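PDB 6RIW: ORF10 from Moritella marina, which is the ketosynthase-chain length factor didomain of a polyunsaturated fatty acid synthase, whose ketosynthase half probably condenses acyl units as the fatty acid chain grows. Local coordinates for residues R574-L579 with A687-A692; D562-D567 with A745-V750; L132-Y137 with Q590-V595; M584-H589 with I699-L704. All blocks are in the same frame, centred on the assembly; numbering follows the deposited sequence.

Interaction 1 of 4, residues R574-L579 with A687-A692; sequences RNVAVL and AVIIAA
Leu579 and Val688 make the closest side-chain meeting between two parallel strands, 576-579 and 687-692, in the core of the C-terminal thiolase-like half, the half corresponding to the chain length factor. Four backbone hydrogen bonds join the strands. Ile689 N to Ala577 O, Leu579 N to Ile689 O and Ala691 N to Leu579 O are each 2.9 Å long, the second almost straight, with an N-H...O angle of 177°. On the face carrying Ala577, Leu579, Val688 and Ile690, CD1 of Leu579 lies 3.9 Å from CG1 of Val688, the two side chains crossing obliquely. Val688 keeps CG1 anti to its backbone N (chi1 175°), which leaves CG2 beside that N and 4.1 Å from CB of Ala577. Helix 668-682 packs on this face through Ala676, Phe680 and Cys672. Side chain to side chain, the other face is looser: CG1 of Val576 stands 4.3 Å from CG1 of Ile689, and CG2 of Val578 is 4.4 Å from CD1 of Ile689. Val576 CG1 nevertheless comes to 3.5 Å from Ala687 O, and helix 642-653 and Phe655 pack against this face. The ladder slackens toward residue 574. Ala577 N to Ala687 O is the longest of the four bonds at 3.1 Å, and Ala687 N is buried without a partner. Beyond it Asn575 forms an inverse gamma turn and the exposed Arg574 forms a salt bridge with Glu686. Since every side chain meeting across the strands is apolar, the directional hold comes entirely from the peptide groups, while these side chains pack around them through dispersion.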
loop_
_atom_site.group_PDB
_atom_site.type_symbol
_atom_site.label_atom_id
_atom_site.label_comp_id
_atom_site.label_asym_id
_atom_site.label_seq_id
_atom_site.Cartn_x
_atom_site.Cartn_y
_atom_site.Cartn_z
ATOM N N ARG A 574 5.993 22.442 9.077
ATOM C CA ARG A 574 5.199 23.044 8.022
ATOM C C ARG A 574 4.217 22.035 7.437
ATOM O O ARG A 574 4.320 20.828 7.663
ATOM C CB ARG A 574 6.109 23.591 6.919
ATOM C CG ARG A 574 7.065 24.673 7.406
ATOM C CD ARG A 574 6.315 25.982 7.698
ATOM N NE ARG A 574 7.246 27.080 7.971
ATOM C CZ ARG A 574 7.934 27.731 7.037
ATOM N NH1 ARG A 574 7.803 27.403 5.760
ATOM N NH2 ARG A 574 8.754 28.720 7.378
ATOM N N ASN A 575 3.252 22.563 6.689
ATOM C CA ASN A 575 2.212 21.793 6.013
ATOM C C ASN A 575 2.855 21.236 4.748
ATOM O O ASN A 575 2.809 21.852 3.689
ATOM C CB ASN A 575 1.013 22.686 5.703
ATOM C CG ASN A 575 -0.162 21.928 5.071
ATOM O OD1 ASN A 575 -0.116 20.711 4.888
ATOM N ND2 ASN A 575 -1.221 22.659 4.735
ATOM N N VAL A 576 3.525 20.096 4.885
ATOM C CA VAL A 576 4.219 19.429 3.785
ATOM C C VAL A 576 3.698 18.007 3.711
ATOM O O VAL A 576 3.542 17.346 4.749
ATOM C CB VAL A 576 5.748 19.437 3.985
ATOM C CG1 VAL A 576 6.486 18.466 3.010
ATOM C CG2 VAL A 576 6.284 20.843 3.802
ATOM N N ALA A 577 3.436 17.535 2.490
ATOM C CA ALA A 577 2.977 16.166 2.259
ATOM C C ALA A 577 4.138 15.237 1.895
ATOM O O ALA A 577 5.141 15.653 1.310
ATOM C CB ALA A 577 1.922 16.131 1.152
ATOM N N VAL A 578 3.994 13.963 2.256
ATOM C CA VAL A 578 4.995 12.942 1.950
ATOM C C VAL A 578 4.278 11.809 1.223
ATOM O O VAL A 578 3.367 11.189 1.789
ATOM C CB VAL A 578 5.695 12.419 3.216
ATOM C CG1 VAL A 578 6.769 11.391 2.861
ATOM C CG2 VAL A 578 6.358 13.573 4.018
ATOM N N LEU A 579 4.646 11.567 -0.036
ATOM C CA LEU A 579 4.065 10.489 -0.821
ATOM C C LEU A 579 5.159 9.472 -1.087
ATOM O O LEU A 579 6.237 9.840 -1.563
ATOM C CB LEU A 579 3.500 11.009 -2.152
ATOM C CG LEU A 579 2.561 12.218 -2.081
ATOM C CD1 LEU A 579 2.148 12.588 -3.481
ATOM C CD2 LEU A 579 1.318 11.899 -1.236
ATOM N N ALA A 687 4.798 22.122 0.082
ATOM C CA ALA A 687 5.729 21.314 -0.708
ATOM C C ALA A 687 5.287 19.868 -0.596
ATOM O O ALA A 687 4.526 19.508 0.309
ATOM C CB ALA A 687 7.184 21.439 -0.239
ATOM N N VAL A 688 5.783 19.039 -1.513
ATOM C CA VAL A 688 5.502 17.606 -1.487
ATOM C C VAL A 688 6.814 16.864 -1.669
ATOM O O VAL A 688 7.574 17.158 -2.602
ATOM C CB VAL A 688 4.495 17.189 -2.577
ATOM C CG1 VAL A 688 4.329 15.660 -2.606
ATOM C CG2 VAL A 688 3.146 17.886 -2.382
ATOM N N ILE A 689 7.109 15.957 -0.744
ATOM C CA ILE A 689 8.224 15.031 -0.904
ATOM C C ILE A 689 7.663 13.819 -1.619
ATOM O O ILE A 689 6.683 13.226 -1.152
ATOM C CB ILE A 689 8.815 14.624 0.453
ATOM C CG1 ILE A 689 9.317 15.849 1.216
ATOM C CG2 ILE A 689 9.922 13.604 0.255
ATOM C CD1 ILE A 689 9.988 15.516 2.538
ATOM N N ILE A 690 8.259 13.447 -2.750
ATOM C CA ILE A 690 7.905 12.183 -3.399
ATOM C C ILE A 690 9.101 11.258 -3.250
ATOM O O ILE A 690 10.155 11.511 -3.834
ATOM C CB ILE A 690 7.532 12.348 -4.873
ATOM C CG1 ILE A 690 6.388 13.366 -5.010
ATOM C CG2 ILE A 690 7.127 10.954 -5.435
ATOM C CD1 ILE A 690 5.977 13.632 -6.460
ATOM N N ALA A 691 8.953 10.211 -2.448
ATOM C CA ALA A 691 10.018 9.232 -2.285
ATOM C C ALA A 691 9.588 7.929 -2.944
ATOM O O ALA A 691 8.402 7.690 -3.223
ATOM C CB ALA A 691 10.357 9.011 -0.802
ATOM N N ALA A 692 10.562 7.092 -3.238
ATOM C CA ALA A 692 10.250 5.844 -3.915
ATOM C C ALA A 692 11.247 4.815 -3.435
ATOM O O ALA A 692 12.420 5.136 -3.273
ATOM C CB ALA A 692 10.345 5.981 -5.436
#

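Interaction 2 of 4, residues D562-D567 with A745-V750; sequences DNAAKD and AAAIVV
The flat groups that meet between Ala564 and the strand residues Ala747 and Val749 are peptide planes, each with a methyl group over one face. CB of Ala564 lies above the peptide that follows Ala747, 3.8 Å from Ala747 O. In return, CG2 of Val749 lies over the peptide that follows Ala564, tight against Ala564 O at 3.3 Å. Val749 has CG1 anti to its backbone N (chi1 175°), which leaves CG2 as the branch meeting the helix. Between these two approaches, CB of Ala564 and CB of Ala747 touch at 3.8 Å. Helix 552-567 thereby lies on strand 741-752 in the alpha/beta layering of the thiolase fold, with segment axes 7.2 Å apart and inclined at 29°. Away from the strand the helix also carries charged side chains: Lys566 NZ bridges to Asp562 OD2 at 3.2 Å, from above the carboxylate plane, while OD1 of the same aspartate takes a salt bridge from Arg539 and a hydrogen bond from Trp653. Asn563 and Asp567 bond to Asp475 and Met474 on the next strand, 469-478. With no hydrogen bond across the two segments, their adhesion rests on methyl groups packed against each other and against peptide faces, and the small alanines are consistent with so close an approach.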
loop_
_atom_site.group_PDB
_atom_site.type_symbol
_atom_site.label_atom_id
_atom_site.label_comp_id
_atom_site.label_asym_id
_atom_site.label_seq_id
_atom_site.Cartn_x
_atom_site.Cartn_y
_atom_site.Cartn_z
ATOM N N ASP A 562 14.946 12.252 3.711
ATOM C CA ASP A 562 15.584 13.237 4.586
ATOM C C ASP A 562 16.596 14.077 3.817
ATOM O O ASP A 562 16.624 15.306 3.945
ATOM C CB ASP A 562 16.264 12.514 5.751
ATOM C CG ASP A 562 16.734 13.469 6.852
ATOM O OD1 ASP A 562 15.945 14.326 7.298
ATOM O OD2 ASP A 562 17.898 13.331 7.279
ATOM N N ASN A 563 17.435 13.426 3.007
ATOM C CA ASN A 563 18.451 14.146 2.244
ATOM C C ASN A 563 17.818 15.055 1.196
ATOM O O ASN A 563 18.250 16.204 1.018
ATOM C CB ASN A 563 19.419 13.155 1.586
ATOM C CG ASN A 563 20.348 12.507 2.587
ATOM O OD1 ASN A 563 20.558 13.033 3.678
ATOM N ND2 ASN A 563 20.914 11.365 2.224
ATOM N N ALA A 564 16.775 14.573 0.505
ATOM C CA ALA A 564 16.095 15.418 -0.472
ATOM C C ALA A 564 15.450 16.635 0.203
ATOM O O ALA A 564 15.473 17.745 -0.347
ATOM C CB ALA A 564 15.054 14.590 -1.248
ATOM N N ALA A 565 14.884 16.446 1.401
ATOM C CA ALA A 565 14.246 17.552 2.114
ATOM C C ALA A 565 15.265 18.619 2.486
ATOM O O ALA A 565 14.997 19.821 2.353
ATOM C CB ALA A 565 13.536 17.037 3.366
ATOM N N LYS A 566 16.451 18.193 2.927
ATOM C CA LYS A 566 17.526 19.141 3.214
ATOM C C LYS A 566 17.991 19.851 1.951
ATOM O O LYS A 566 18.179 21.075 1.946
ATOM C CB LYS A 566 18.697 18.419 3.882
ATOM C CG LYS A 566 18.442 18.049 5.340
ATOM C CD LYS A 566 19.456 17.020 5.840
ATOM C CE LYS A 566 19.189 16.641 7.288
ATOM N NZ LYS A 566 20.125 15.561 7.700
ATOM N N ASP A 567 18.170 19.096 0.864
ATOM C CA ASP A 567 18.600 19.665 -0.405
ATOM C C ASP A 567 17.586 20.672 -0.934
ATOM O O ASP A 567 17.967 21.660 -1.575
ATOM C CB ASP A 567 18.829 18.522 -1.408
ATOM C CG ASP A 567 19.456 18.978 -2.722
ATOM O OD1 ASP A 567 20.437 19.756 -2.709
ATOM O OD2 ASP A 567 18.987 18.519 -3.789
ATOM N N ALA A 745 16.393 3.276 -3.865
ATOM C CA ALA A 745 15.430 4.228 -3.330
ATOM C C ALA A 745 15.873 5.615 -3.767
ATOM O O ALA A 745 17.062 5.849 -3.984
ATOM C CB ALA A 745 15.334 4.141 -1.792
ATOM N N ALA A 746 14.912 6.522 -3.916
ATOM C CA ALA A 746 15.275 7.887 -4.276
ATOM C C ALA A 746 14.117 8.799 -3.910
ATOM O O ALA A 746 12.995 8.334 -3.657
ATOM C CB ALA A 746 15.631 7.991 -5.778
ATOM N N ALA A 747 14.393 10.108 -3.869
ATOM C CA ALA A 747 13.361 11.046 -3.459
ATOM C C ALA A 747 13.595 12.387 -4.127
ATOM O O ALA A 747 14.732 12.729 -4.490
ATOM C CB ALA A 747 13.311 11.225 -1.922
ATOM N N ILE A 748 12.493 13.120 -4.334
ATOM C CA ILE A 748 12.537 14.481 -4.858
ATOM C C ILE A 748 11.592 15.336 -4.027
ATOM O O ILE A 748 10.661 14.844 -3.389
ATOM C CB ILE A 748 12.149 14.573 -6.357
ATOM C CG1 ILE A 748 10.715 14.110 -6.604
ATOM C CG2 ILE A 748 13.165 13.841 -7.230
ATOM C CD1 ILE A 748 10.259 14.322 -8.087
ATOM N N VAL A 749 11.863 16.635 -4.027
ATOM C CA VAL A 749 10.988 17.632 -3.427
ATOM C C VAL A 749 10.470 18.489 -4.564
ATOM O O VAL A 749 11.261 18.953 -5.391
ATOM C CB VAL A 749 11.727 18.502 -2.394
ATOM C CG1 VAL A 749 10.802 19.612 -1.896
ATOM C CG2 VAL A 749 12.285 17.663 -1.238
ATOM N N VAL A 750 9.154 18.684 -4.617
ATOM C CA VAL A 750 8.543 19.500 -5.651
ATOM C C VAL A 750 7.727 20.617 -5.000
ATOM O O VAL A 750 7.132 20.456 -3.930
ATOM C CB VAL A 750 7.672 18.676 -6.634
ATOM C CG1 VAL A 750 8.540 17.708 -7.453
ATOM C CG2 VAL A 750 6.524 17.923 -5.899
#

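Interaction 3 of 4, residues L132-Y137 with Q590-V595; sequences LFMPLY and QYRGRV
Met134 and Tyr137 of helix 129-148 bring the N-terminal ketosynthase half against helix 589-595 of the C-terminal half, within the interface that joins the two thiolase-like domains. The Tyr137 ring crosses the Gln590 side chain at about a right angle, with CZ of Tyr137 3.4 Å from CG of Gln590. It also receives an off-centre CH-pi contact from Gln590 CA, 4.3 Å from the ring centroid. The polar ends of both side chains turn to one carboxylate, that of Glu700, while Gln590 OE1 has a further partner in Lys507. The pairing of the two domains resembles that of the subunits in ketosynthase dimers, and the helices approach where the second has no side chain: a CB on Gly593 would come within 2.8 Å of CD2 of Tyr137. Putting an alanine at Tyr137 would remove ring and hydroxyl, and is likely to open a gap beside Gln590 CG and Gly593 CA and leave Glu700 with one partner fewer. One turn earlier, next to the kink at Pro135, the Met134 chain bends at chi2 (-42°), placing its sulfur SD 3.7 Å from Gly593 N. Its methyl CE continues to CB of Arg592, also at 3.7 Å. Arg592 extends past this methyl, its guanidinium held by Asn596, Asp227 and the carbonyl of Met41.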
loop_
_atom_site.group_PDB
_atom_site.type_symbol
_atom_site.label_atom_id
_atom_site.label_comp_id
_atom_site.label_asym_id
_atom_site.label_seq_id
_atom_site.Cartn_x
_atom_site.Cartn_y
_atom_site.Cartn_z
ATOM N N LEU A 132 3.227 -18.231 -3.593
ATOM C CA LEU A 132 4.263 -17.977 -4.586
ATOM C C LEU A 132 5.666 -17.913 -4.000
ATOM O O LEU A 132 6.625 -17.994 -4.767
ATOM C CB LEU A 132 3.968 -16.662 -5.331
ATOM C CG LEU A 132 2.675 -16.658 -6.164
ATOM C CD1 LEU A 132 2.252 -15.235 -6.536
ATOM C CD2 LEU A 132 2.843 -17.476 -7.415
ATOM N N PHE A 133 5.819 -17.780 -2.678
ATOM C CA PHE A 133 7.145 -17.533 -2.113
ATOM C C PHE A 133 7.555 -18.533 -1.040
ATOM O O PHE A 133 8.745 -18.813 -0.896
ATOM C CB PHE A 133 7.210 -16.108 -1.562
ATOM C CG PHE A 133 6.910 -15.085 -2.611
ATOM C CD1 PHE A 133 7.777 -14.938 -3.700
ATOM C CD2 PHE A 133 5.742 -14.329 -2.563
ATOM C CE1 PHE A 133 7.480 -14.021 -4.710
ATOM C CE2 PHE A 133 5.443 -13.402 -3.544
ATOM C CZ PHE A 133 6.296 -13.243 -4.630
ATOM N N MET A 134 6.604 -19.070 -0.282
ATOM C CA MET A 134 6.965 -20.024 0.771
ATOM C C MET A 134 7.870 -21.158 0.291
ATOM O O MET A 134 8.771 -21.553 1.052
ATOM C CB MET A 134 5.696 -20.626 1.400
ATOM C CG MET A 134 4.881 -19.722 2.283
ATOM S SD MET A 134 5.808 -18.656 3.423
ATOM C CE MET A 134 4.621 -17.320 3.608
ATOM N N PRO A 135 7.682 -21.743 -0.894
ATOM C CA PRO A 135 8.546 -22.870 -1.273
ATOM C C PRO A 135 10.013 -22.493 -1.394
ATOM O O PRO A 135 10.859 -23.373 -1.251
ATOM C CB PRO A 135 7.974 -23.320 -2.624
ATOM C CG PRO A 135 6.570 -22.874 -2.609
ATOM C CD PRO A 135 6.612 -21.535 -1.895
ATOM N N LEU A 136 10.341 -21.222 -1.658
ATOM C CA LEU A 136 11.744 -20.802 -1.637
ATOM C C LEU A 136 12.381 -21.131 -0.289
ATOM O O LEU A 136 13.392 -21.836 -0.222
ATOM C CB LEU A 136 11.862 -19.299 -1.889
ATOM C CG LEU A 136 11.413 -18.756 -3.249
ATOM C CD1 LEU A 136 11.238 -17.221 -3.186
ATOM C CD2 LEU A 136 12.451 -19.159 -4.284
ATOM N N TYR A 137 11.811 -20.600 0.794
ATOM C CA TYR A 137 12.431 -20.780 2.108
ATOM C C TYR A 137 12.349 -22.228 2.552
ATOM O O TYR A 137 13.281 -22.743 3.189
ATOM C CB TYR A 137 11.763 -19.898 3.158
ATOM C CG TYR A 137 11.231 -18.602 2.605
ATOM C CD1 TYR A 137 12.084 -17.735 1.913
ATOM C CD2 TYR A 137 9.882 -18.242 2.781
ATOM C CE1 TYR A 137 11.609 -16.552 1.374
ATOM C CE2 TYR A 137 9.390 -17.056 2.265
ATOM C CZ TYR A 137 10.263 -16.208 1.576
ATOM O OH TYR A 137 9.791 -15.033 1.042
ATOM N N GLN A 590 8.826 -13.914 4.422
ATOM C CA GLN A 590 9.734 -14.685 5.259
ATOM C C GLN A 590 9.224 -14.805 6.686
ATOM O O GLN A 590 9.592 -15.756 7.379
ATOM C CB GLN A 590 11.132 -14.049 5.233
ATOM C CG GLN A 590 11.784 -14.142 3.864
ATOM C CD GLN A 590 13.025 -13.279 3.751
ATOM O OE1 GLN A 590 13.588 -12.876 4.757
ATOM N NE2 GLN A 590 13.461 -13.002 2.520
ATOM N N TYR A 591 8.388 -13.868 7.143
ATOM C CA TYR A 591 7.917 -13.930 8.521
ATOM C C TYR A 591 7.014 -15.143 8.749
ATOM O O TYR A 591 7.227 -15.927 9.690
ATOM C CB TYR A 591 7.199 -12.638 8.902
ATOM C CG TYR A 591 6.659 -12.746 10.294
ATOM C CD1 TYR A 591 7.518 -12.865 11.376
ATOM C CD2 TYR A 591 5.289 -12.785 10.526
ATOM C CE1 TYR A 591 7.028 -13.019 12.669
ATOM C CE2 TYR A 591 4.789 -12.925 11.808
ATOM C CZ TYR A 591 5.667 -13.041 12.871
ATOM O OH TYR A 591 5.167 -13.187 14.139
ATOM N N ARG A 592 5.987 -15.316 7.917
ATOM C CA ARG A 592 5.221 -16.562 8.013
ATOM C C ARG A 592 6.075 -17.763 7.608
ATOM O O ARG A 592 5.879 -18.875 8.122
ATOM C CB ARG A 592 3.951 -16.492 7.155
ATOM C CG ARG A 592 3.096 -17.763 7.312
ATOM C CD ARG A 592 1.718 -17.668 6.676
ATOM N NE ARG A 592 1.050 -18.966 6.832
ATOM C CZ ARG A 592 -0.267 -19.150 6.804
ATOM N NH1 ARG A 592 -1.077 -18.122 6.621
ATOM N NH2 ARG A 592 -0.773 -20.371 6.966
ATOM N N GLY A 593 7.030 -17.557 6.700
ATOM C CA GLY A 593 7.991 -18.604 6.396
ATOM C C GLY A 593 8.648 -19.170 7.641
ATOM O O GLY A 593 8.930 -20.369 7.713
ATOM N N ARG A 594 8.887 -18.322 8.642
ATOM C CA ARG A 594 9.378 -18.800 9.937
ATOM C C ARG A 594 8.251 -19.380 10.794
ATOM O O ARG A 594 8.333 -20.513 11.290
ATOM C CB ARG A 594 10.068 -17.642 10.668
ATOM C CG ARG A 594 10.346 -17.889 12.157
ATOM C CD ARG A 594 10.425 -16.614 13.011
ATOM N NE ARG A 594 10.307 -17.015 14.415
ATOM C CZ ARG A 594 11.327 -17.376 15.187
ATOM N NH1 ARG A 594 12.559 -17.335 14.716
ATOM N NH2 ARG A 594 11.104 -17.780 16.437
ATOM N N VAL A 595 7.188 -18.618 10.976
ATOM C CA VAL A 595 6.172 -18.957 11.975
ATOM C C VAL A 595 5.520 -20.300 11.661
ATOM O O VAL A 595 5.272 -21.122 12.558
ATOM C CB VAL A 595 5.134 -17.826 12.055
ATOM C CG1 VAL A 595 3.888 -18.295 12.753
ATOM C CG2 VAL A 595 5.752 -16.592 12.747
#

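Interaction 4 of 4, residues M584-H589 with I699-L704; sequences MELELH and IENITL
A water is gripped between Glu587, Ile699 and Glu700: it lies 2.9 Å from Glu587 OE2 and 3.1 Å from Glu700 OE1. It also accepts a bond from Ile699 N, at 3.0 Å. The water joins the 3-10 turn 586-588 to the first turn of helix 699-706 in the C-terminal thiolase-like half. The two carboxylates come close, Glu587 OE2 4.3 Å from Glu700 OE1, but Arg505 forms a salt bridge with Glu587 OE2 and would probably ease the repulsion. The Glu700 chain bends at chi2 (91°), putting CD over toward Glu587, and the two side chains cross at about a right angle, OE1 of Glu700 3.5 Å from Glu587 CG. Its other oxygen, OE2, is shared with Tyr137 and Gln590. An alanine in place of Glu700 would probably leave those two groups without their shared partner and the water less firmly held. Nearer the backbone the contact turns apolar: CB of Leu586 meets CB of Glu700 at 3.5 Å. The 3-10 turn is tied from within, since Leu586 O accepts from both His589 N and His589 ND1. Farther out, Leu586 CD1 lies 3.7 Å from Asn701 CA and 3.9 Å from Leu704 CD2.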
loop_
_atom_site.group_PDB
_atom_site.type_symbol
_atom_site.label_atom_id
_atom_site.label_comp_id
_atom_site.label_asym_id
_atom_site.label_seq_id
_atom_site.Cartn_x
_atom_site.Cartn_y
_atom_site.Cartn_z
ATOM N N MET A 584 4.586 -3.827 -2.176
ATOM C CA MET A 584 4.896 -4.529 -0.928
ATOM C C MET A 584 6.333 -5.044 -0.948
ATOM O O MET A 584 6.890 -5.378 -2.002
ATOM C CB MET A 584 3.898 -5.670 -0.653
ATOM C CG MET A 584 3.935 -6.866 -1.573
ATOM S SD MET A 584 3.229 -8.376 -0.769
ATOM C CE MET A 584 4.337 -8.599 0.555
ATOM N N GLU A 585 6.957 -5.029 0.221
ATOM C CA GLU A 585 8.226 -5.717 0.415
ATOM C C GLU A 585 7.942 -7.208 0.355
ATOM O O GLU A 585 7.346 -7.765 1.281
ATOM C CB GLU A 585 8.830 -5.324 1.761
ATOM C CG GLU A 585 10.124 -6.071 2.115
ATOM C CD GLU A 585 11.148 -6.026 0.984
ATOM O OE1 GLU A 585 11.872 -5.000 0.874
ATOM O OE2 GLU A 585 11.240 -7.021 0.214
ATOM N N LEU A 586 8.316 -7.842 -0.750
ATOM C CA LEU A 586 8.049 -9.267 -0.904
ATOM C C LEU A 586 8.772 -10.111 0.139
ATOM O O LEU A 586 8.326 -11.238 0.419
ATOM C CB LEU A 586 8.442 -9.687 -2.313
ATOM C CG LEU A 586 7.632 -9.011 -3.449
ATOM C CD1 LEU A 586 8.255 -9.376 -4.809
ATOM C CD2 LEU A 586 6.159 -9.425 -3.409
ATOM N N GLU A 587 9.879 -9.605 0.727
ATOM C CA GLU A 587 10.546 -10.346 1.799
ATOM C C GLU A 587 9.682 -10.479 3.049
ATOM O O GLU A 587 10.021 -11.276 3.940
ATOM C CB GLU A 587 11.901 -9.705 2.164
ATOM C CG GLU A 587 12.916 -9.802 1.024
ATOM C CD GLU A 587 14.311 -9.304 1.425
ATOM O OE1 GLU A 587 14.450 -8.643 2.481
ATOM O OE2 GLU A 587 15.265 -9.570 0.672
ATOM N N LEU A 588 8.559 -9.761 3.129
ATOM C CA LEU A 588 7.657 -9.957 4.258
ATOM C C LEU A 588 7.099 -11.379 4.351
ATOM O O LEU A 588 6.627 -11.776 5.432
ATOM C CB LEU A 588 6.493 -8.956 4.181
ATOM C CG LEU A 588 6.840 -7.471 4.420
ATOM C CD1 LEU A 588 5.566 -6.639 4.314
ATOM C CD2 LEU A 588 7.507 -7.285 5.763
ATOM N N HIS A 589 7.120 -12.143 3.254
ATOM C CA HIS A 589 6.684 -13.537 3.301
ATOM C C HIS A 589 7.610 -14.396 4.147
ATOM O O HIS A 589 7.212 -15.486 4.568
ATOM C CB HIS A 589 6.574 -14.104 1.877
ATOM C CG HIS A 589 5.510 -13.423 1.068
ATOM N ND1 HIS A 589 5.785 -12.389 0.198
ATOM C CD2 HIS A 589 4.166 -13.608 1.025
ATOM C CE1 HIS A 589 4.654 -11.962 -0.351
ATOM N NE2 HIS A 589 3.658 -12.695 0.121
ATOM N N ILE A 699 15.325 -12.308 -3.725
ATOM C CA ILE A 699 15.014 -13.509 -4.489
ATOM C C ILE A 699 13.521 -13.564 -4.801
ATOM O O ILE A 699 13.111 -14.090 -5.848
ATOM C CB ILE A 699 15.492 -14.779 -3.757
ATOM C CG1 ILE A 699 15.434 -15.978 -4.716
ATOM C CG2 ILE A 699 14.693 -15.000 -2.429
ATOM C CD1 ILE A 699 16.088 -17.275 -4.174
ATOM N N GLU A 700 12.692 -13.005 -3.926
ATOM C CA GLU A 700 11.252 -13.005 -4.184
ATOM C C GLU A 700 10.922 -12.178 -5.417
ATOM O O GLU A 700 10.085 -12.578 -6.239
ATOM C CB GLU A 700 10.498 -12.461 -2.974
ATOM C CG GLU A 700 10.569 -13.362 -1.749
ATOM C CD GLU A 700 11.742 -13.064 -0.812
ATOM O OE1 GLU A 700 12.739 -12.419 -1.242
ATOM O OE2 GLU A 700 11.672 -13.491 0.361
ATOM N N ASN A 701 11.561 -11.015 -5.564
ATOM C CA ASN A 701 11.274 -10.227 -6.757
ATOM C C ASN A 701 11.819 -10.881 -8.012
ATOM O O ASN A 701 11.174 -10.827 -9.060
ATOM C CB ASN A 701 11.810 -8.806 -6.663
ATOM C CG ASN A 701 11.316 -7.958 -7.826
ATOM O OD1 ASN A 701 10.103 -7.759 -7.973
ATOM N ND2 ASN A 701 12.228 -7.498 -8.676
ATOM N N ILE A 702 13.004 -11.491 -7.951
ATOM C CA ILE A 702 13.506 -12.157 -9.150
ATOM C C ILE A 702 12.556 -13.289 -9.558
ATOM O O ILE A 702 12.190 -13.432 -10.740
ATOM C CB ILE A 702 14.951 -12.662 -8.939
ATOM C CG1 ILE A 702 15.990 -11.616 -9.358
ATOM C CG2 ILE A 702 15.223 -13.853 -9.902
ATOM C CD1 ILE A 702 15.879 -10.281 -8.661
ATOM N N THR A 703 12.120 -14.081 -8.580
ATOM C CA THR A 703 11.116 -15.127 -8.797
ATOM C C THR A 703 9.847 -14.577 -9.444
ATOM O O THR A 703 9.346 -15.127 -10.435
ATOM C CB THR A 703 10.761 -15.769 -7.449
ATOM O OG1 THR A 703 11.925 -16.375 -6.890
ATOM C CG2 THR A 703 9.676 -16.835 -7.618
ATOM N N LEU A 704 9.309 -13.496 -8.887
ATOM C CA LEU A 704 8.082 -12.909 -9.417
ATOM C C LEU A 704 8.259 -12.425 -10.854
ATOM O O LEU A 704 7.432 -12.718 -11.730
ATOM C CB LEU A 704 7.638 -11.749 -8.511
ATOM C CG LEU A 704 6.466 -10.916 -9.049
ATOM C CD1 LEU A 704 5.239 -11.822 -9.285
ATOM C CD2 LEU A 704 6.124 -9.770 -8.101
HETATM O O HOH W 1 15.769 -12.075 -0.781
#

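From the N terminus, residues 132-137 open the longest loop, which closes at 590-595 in the other domain, so interaction 3 ties the ketosynthase half to the chain length factor half. Within the second half, 562-567 opens the loop that interaction 2 closes at 745-750. Interaction 1 (574-579 to 687-692) and interaction 4 (584-589 to 699-704) are both nested inside it, and cross each other. Interaction 3 crosses all three. Interactions 1 and 2 share a sheet, since strands 687-694 and 741-752 are neighbours, whereas interactions 3 and 4 meet at Glu700, about 10 Å between centres, at the domain boundary.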